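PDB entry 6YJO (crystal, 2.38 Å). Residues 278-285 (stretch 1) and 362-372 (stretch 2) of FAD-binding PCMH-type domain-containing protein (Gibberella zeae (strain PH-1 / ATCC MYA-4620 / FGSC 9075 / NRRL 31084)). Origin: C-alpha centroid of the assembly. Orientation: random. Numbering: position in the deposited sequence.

Stretch 1 278-285: YMGPSGQT
Stretch 2 (362-372) SFARTLFDNMN

Stretch 1 is a β-hairpin: one strand enters from earlier in the chain through Tyr-278 and Met-279, and the other leaves through Gln-284 and Thr-285, with a tight turn between them. Stretch 2 is helical, continuing a helix that begins before Ser-362. The N-to-C directions of the first strand and the helix differ by 46°, and their axes approach to 10.9 Å. The CA atoms come nearest at Pro-281 and Met-371, 5.2 Å apart. No hydrogen bond links the stretches; the contact buries 268 Å², both sides summed.

Tyr-278 (phi/psi -75/126, chi1 t) does not reach the helix. It pairs with Thr-285 through two backbone hydrogen bonds, Tyr-278 N to Thr-285 O and Thr-285 N to Tyr-278 O, both 2.9 Å.

Met-279 (-119/123; chi1 m, chi2 t, chi3 p) points toward the helix. Its SD lies 3.9 Å from Phe-363 CE2, near the ring plane, a sulfur-aromatic contact at the edge. Its CE packs 3.7 Å from Leu-367 CD2. Phe-363 (chi1 t, chi2 61°) and Leu-367 (t, p) are one helical turn apart, so one flexible thioether side chain touches both.

Gly-280 (-124/-177) donates from N to Gly-283 O at 3.0 Å. Its O is 3.5 Å from Met-371 SD. A CB here would clash with Tyr-278 OH.

Pro-281 (-68/-18, C-gamma endo) sets its O 3.3 Å from Met-371 CG. Met-371 (m, t, m) points toward the turn, so its side chain meets two successive carbonyls.

Ser-282 (-124/3, chi1 23°) points away. Gly-283 (166/179) has backbone angles that would jam a CB against the preceding carbonyl.

Gln-284 (-125/161; chi1 m, chi2 p, chi3 23°) starts sideways, but its end nears the helix. Its NE2 is 4.1 Å from Phe-368 CZ, oblique to the ring (chi1 -84°, chi2 -91°). Thr-285 (-149/112, chi1 m) stays out of reach.

Helical hydrogen bonds run from Leu-367 N to Phe-363 O (2.9 Å) and from Met-371 N to Leu-367 O (2.7 Å), which places Phe-363, Leu-367 and Met-371 at successive turns.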

ATOM      1  N   TYR A 278      -3.512   0.165  17.159  1.00 44.98           N
ATOM      2  CA  TYR A 278      -4.699   0.937  16.824  1.00 45.97           C
ATOM      3  C   TYR A 278      -4.991   1.927  17.945  1.00 47.19           C
ATOM      4  O   TYR A 278      -5.085   1.540  19.115  1.00 47.33           O
ATOM      5  CB  TYR A 278      -5.887  -0.011  16.622  1.00 48.03           C
ATOM      6  CG  TYR A 278      -7.252   0.648  16.674  1.00 50.62           C
ATOM      7  CD1 TYR A 278      -7.849   0.966  17.891  1.00 53.04           C
ATOM      8  CD2 TYR A 278      -7.958   0.922  15.512  1.00 51.24           C
ATOM      9  CE1 TYR A 278      -9.092   1.562  17.944  1.00 53.91           C
ATOM     10  CE2 TYR A 278      -9.205   1.513  15.557  1.00 52.90           C
ATOM     11  CZ  TYR A 278      -9.767   1.832  16.776  1.00 54.42           C
ATOM     12  OH  TYR A 278     -11.009   2.424  16.826  1.00 56.59           O
ATOM     13  N   MET A 279      -5.122   3.204  17.595  1.00 47.27           N
ATOM     14  CA  MET A 279      -5.592   4.222  18.527  1.00 46.19           C
ATOM     15  C   MET A 279      -6.872   4.824  17.971  1.00 44.09           C
ATOM     16  O   MET A 279      -6.882   5.347  16.852  1.00 42.25           O
ATOM     17  CB  MET A 279      -4.548   5.313  18.746  1.00 46.61           C
ATOM     18  CG  MET A 279      -3.160   4.798  19.056  1.00 47.64           C
ATOM     19  SD  MET A 279      -2.010   6.118  19.500  1.00 50.83           S
ATOM     20  CE  MET A 279      -2.787   6.795  20.964  1.00 51.02           C
ATOM     21  N   GLY A 280      -7.945   4.749  18.754  1.00 44.13           N
ATOM     22  CA  GLY A 280      -9.215   5.312  18.371  1.00 44.81           C
ATOM     23  C   GLY A 280      -9.725   6.297  19.402  1.00 47.02           C
ATOM     24  O   GLY A 280      -9.062   6.586  20.403  1.00 46.51           O
ATOM     25  N   PRO A 281     -10.926   6.831  19.174  1.00 49.82           N
ATOM     26  CA  PRO A 281     -11.443   7.879  20.068  1.00 51.66           C
ATOM     27  C   PRO A 281     -11.765   7.401  21.474  1.00 52.69           C
ATOM     28  O   PRO A 281     -11.863   8.241  22.378  1.00 53.27           O
ATOM     29  CB  PRO A 281     -12.707   8.361  19.346  1.00 53.48           C
ATOM     30  CG  PRO A 281     -13.116   7.201  18.482  1.00 53.22           C
ATOM     31  CD  PRO A 281     -11.831   6.569  18.042  1.00 51.31           C
ATOM     32  N   SER A 282     -11.927   6.096  21.699  1.00 52.56           N
ATOM     33  CA  SER A 282     -12.349   5.585  22.997  1.00 54.03           C
ATOM     34  C   SER A 282     -11.391   4.569  23.605  1.00 55.62           C
ATOM     35  O   SER A 282     -11.684   4.037  24.682  1.00 56.19           O
ATOM     36  CB  SER A 282     -13.748   4.963  22.884  1.00 54.75           C
ATOM     37  OG  SER A 282     -14.020   4.564  21.552  1.00 56.33           O
ATOM     38  N   GLY A 283     -10.262   4.289  22.968  1.00 56.78           N
ATOM     39  CA  GLY A 283      -9.315   3.348  23.529  1.00 57.04           C
ATOM     40  C   GLY A 283      -8.295   2.928  22.495  1.00 55.21           C
ATOM     41  O   GLY A 283      -8.333   3.349  21.335  1.00 52.84           O
ATOM     42  N   GLN A 284      -7.376   2.075  22.947  1.00 56.64           N
ATOM     43  CA  GLN A 284      -6.274   1.592  22.130  1.00 56.24           C
ATOM     44  C   GLN A 284      -6.257   0.068  22.114  1.00 54.43           C
ATOM     45  O   GLN A 284      -6.844  -0.593  22.977  1.00 51.89           O
ATOM     46  CB  GLN A 284      -4.922   2.109  22.645  1.00 57.74           C
ATOM     47  CG  GLN A 284      -4.776   3.626  22.656  1.00 59.16           C
ATOM     48  CD  GLN A 284      -5.596   4.284  23.754  1.00 63.47           C
ATOM     49  OE1 GLN A 284      -5.935   3.650  24.757  1.00 65.22           O
ATOM     50  NE2 GLN A 284      -5.922   5.558  23.568  1.00 64.22           N
ATOM     51  N   THR A 285      -5.573  -0.485  21.113  1.00 54.93           N
ATOM     52  CA  THR A 285      -5.393  -1.932  21.003  1.00 56.49           C
ATOM     53  C   THR A 285      -4.061  -2.199  20.320  1.00 55.83           C
ATOM     54  O   THR A 285      -3.907  -1.906  19.131  1.00 54.91           O
ATOM     55  CB  THR A 285      -6.532  -2.584  20.222  1.00 57.30           C
ATOM     56  OG1 THR A 285      -7.778  -2.365  20.896  1.00 59.33           O
ATOM     57  CG2 THR A 285      -6.290  -4.086  20.082  1.00 57.55           C
ATOM     58  N   SER A 362       3.225  16.262  22.200  1.00 73.29           N
ATOM     59  CA  SER A 362       2.394  17.107  21.345  1.00 73.97           C
ATOM     60  C   SER A 362       1.314  16.289  20.647  1.00 71.45           C
ATOM     61  O   SER A 362       0.176  16.749  20.507  1.00 70.50           O
ATOM     62  CB  SER A 362       3.264  17.834  20.318  1.00 74.97           C
ATOM     63  OG  SER A 362       2.465  18.570  19.406  1.00 75.78           O
ATOM     64  N   PHE A 363       1.654  15.077  20.200  1.00 71.23           N
ATOM     65  CA  PHE A 363       0.661  14.217  19.565  1.00 70.65           C
ATOM     66  C   PHE A 363      -0.438  13.834  20.548  1.00 70.87           C
ATOM     67  O   PHE A 363      -1.626  13.897  20.219  1.00 69.14           O
ATOM     68  CB  PHE A 363       1.338  12.967  19.001  1.00 67.89           C
ATOM     69  CG  PHE A 363       0.377  11.885  18.583  1.00 64.18           C
ATOM     70  CD1 PHE A 363      -0.560  12.118  17.591  1.00 62.28           C
ATOM     71  CD2 PHE A 363       0.416  10.634  19.178  1.00 63.21           C
ATOM     72  CE1 PHE A 363      -1.444  11.127  17.204  1.00 62.48           C
ATOM     73  CE2 PHE A 363      -0.464   9.637  18.797  1.00 62.82           C
ATOM     74  CZ  PHE A 363      -1.398   9.885  17.807  1.00 62.63           C
ATOM     75  N   ALA A 364      -0.058  13.469  21.774  1.00 72.79           N
ATOM     76  CA  ALA A 364      -1.028  12.980  22.750  1.00 73.35           C
ATOM     77  C   ALA A 364      -1.872  14.112  23.321  1.00 72.70           C
ATOM     78  O   ALA A 364      -3.010  13.878  23.738  1.00 73.25           O
ATOM     79  CB  ALA A 364      -0.304  12.232  23.874  1.00 76.84           C
ATOM     80  N   ARG A 365      -1.335  15.335  23.360  1.00 72.79           N
ATOM     81  CA  ARG A 365      -2.125  16.491  23.781  1.00 73.52           C
ATOM     82  C   ARG A 365      -3.184  16.824  22.740  1.00 72.52           C
ATOM     83  O   ARG A 365      -4.333  17.123  23.083  1.00 72.87           O
ATOM     84  CB  ARG A 365      -1.205  17.696  24.015  1.00 77.46           C
ATOM     85  CG  ARG A 365      -1.887  18.949  24.565  1.00 81.78           C
ATOM     86  CD  ARG A 365      -0.837  19.944  25.059  1.00 87.01           C
ATOM     87  NE  ARG A 365      -1.400  21.053  25.825  1.00 91.75           N
ATOM     88  CZ  ARG A 365      -0.681  21.881  26.581  1.00 95.65           C
ATOM     89  NH1 ARG A 365       0.634  21.728  26.686  1.00 96.80           N
ATOM     90  NH2 ARG A 365      -1.279  22.865  27.240  1.00 97.96           N
ATOM     91  N   THR A 366      -2.809  16.771  21.462  1.00 72.17           N
ATOM     92  CA  THR A 366      -3.725  17.099  20.379  1.00 71.38           C
ATOM     93  C   THR A 366      -4.783  16.015  20.192  1.00 68.27           C
ATOM     94  O   THR A 366      -5.926  16.321  19.841  1.00 67.33           O
ATOM     95  CB  THR A 366      -2.916  17.305  19.096  1.00 72.24           C
ATOM     96  OG1 THR A 366      -1.646  17.885  19.429  1.00 74.24           O
ATOM     97  CG2 THR A 366      -3.641  18.230  18.133  1.00 73.14           C
ATOM     98  N   LEU A 367      -4.428  14.753  20.445  1.00 66.73           N
ATOM     99  CA  LEU A 367      -5.361  13.645  20.266  1.00 63.87           C
ATOM    100  C   LEU A 367      -6.351  13.563  21.420  1.00 61.39           C
ATOM    101  O   LEU A 367      -7.564  13.492  21.202  1.00 60.60           O
ATOM    102  CB  LEU A 367      -4.587  12.334  20.141  1.00 62.20           C
ATOM    103  CG  LEU A 367      -5.359  11.140  19.586  1.00 60.93           C
ATOM    104  CD1 LEU A 367      -5.601  11.314  18.091  1.00 61.02           C
ATOM    105  CD2 LEU A 367      -4.616   9.844  19.881  1.00 58.47           C
ATOM    106  N   PHE A 368      -5.852  13.572  22.659  1.00 62.02           N
ATOM    107  CA  PHE A 368      -6.750  13.517  23.807  1.00 62.59           C
ATOM    108  C   PHE A 368      -7.534  14.812  23.952  1.00 64.97           C
ATOM    109  O   PHE A 368      -8.632  14.811  24.521  1.00 66.08           O
ATOM    110  CB  PHE A 368      -5.962  13.199  25.079  1.00 63.45           C
ATOM    111  CG  PHE A 368      -5.739  11.728  25.285  1.00 62.09           C
ATOM    112  CD1 PHE A 368      -6.641  10.975  26.017  1.00 60.79           C
ATOM    113  CD2 PHE A 368      -4.644  11.093  24.722  1.00 61.86           C
ATOM    114  CE1 PHE A 368      -6.449   9.620  26.198  1.00 58.30           C
ATOM    115  CE2 PHE A 368      -4.447   9.736  24.899  1.00 59.62           C
ATOM    116  CZ  PHE A 368      -5.351   9.000  25.638  1.00 57.96           C
ATOM    117  N   ASP A 369      -6.997  15.918  23.436  1.00 65.93           N
ATOM    118  CA  ASP A 369      -7.801  17.123  23.271  1.00 67.13           C
ATOM    119  C   ASP A 369      -9.058  16.816  22.467  1.00 63.99           C
ATOM    120  O   ASP A 369     -10.173  17.172  22.862  1.00 62.61           O
ATOM    121  CB  ASP A 369      -6.971  18.206  22.582  1.00 69.73           C
ATOM    122  CG  ASP A 369      -7.368  19.600  23.007  1.00 74.11           C
ATOM    123  OD1 ASP A 369      -6.879  20.060  24.062  1.00 75.94           O
ATOM    124  OD2 ASP A 369      -8.161  20.240  22.282  1.00 76.08           O
ATOM    125  N   ASN A 370      -8.885  16.134  21.334  1.00 62.73           N
ATOM    126  CA  ASN A 370     -10.018  15.726  20.511  1.00 62.88           C
ATOM    127  C   ASN A 370     -10.852  14.655  21.207  1.00 63.83           C
ATOM    128  O   ASN A 370     -12.087  14.723  21.211  1.00 66.43           O
ATOM    129  CB  ASN A 370      -9.511  15.221  19.160  1.00 61.36           C
ATOM    130  CG  ASN A 370     -10.631  14.846  18.216  1.00 61.23           C
ATOM    131  OD1 ASN A 370     -11.200  13.759  18.309  1.00 60.79           O
ATOM    132  ND2 ASN A 370     -10.950  15.743  17.291  1.00 62.14           N
ATOM    133  N   MET A 371     -10.194  13.654  21.799  1.00 63.03           N
ATOM    134  CA  MET A 371     -10.926  12.534  22.392  1.00 63.61           C
ATOM    135  C   MET A 371     -11.865  12.992  23.503  1.00 67.28           C
ATOM    136  O   MET A 371     -12.976  12.467  23.641  1.00 66.82           O
ATOM    137  CB  MET A 371      -9.947  11.483  22.926  1.00 62.24           C
ATOM    138  CG  MET A 371      -9.455  10.484  21.889  1.00 59.98           C
ATOM    139  SD  MET A 371      -8.326   9.264  22.590  1.00 58.87           S
ATOM    140  CE  MET A 371      -6.816  10.207  22.657  1.00 57.12           C
ATOM    141  N   ASN A 372     -11.441  13.958  24.311  1.00 70.05           N
ATOM    142  CA  ASN A 372     -12.232  14.395  25.454  1.00 71.75           C
ATOM    143  C   ASN A 372     -13.243  15.480  25.108  1.00 70.93           C
ATOM    144  O   ASN A 372     -13.993  15.909  25.991  1.00 71.84           O
ATOM    145  CB  ASN A 372     -11.311  14.886  26.573  1.00 73.31           C
ATOM    146  CG  ASN A 372     -10.416  13.787  27.109  1.00 71.78           C
ATOM    147  OD1 ASN A 372     -10.819  12.624  27.180  1.00 70.26           O
ATOM    148  ND2 ASN A 372      -9.193  14.144  27.479  1.00 71.80           N
TER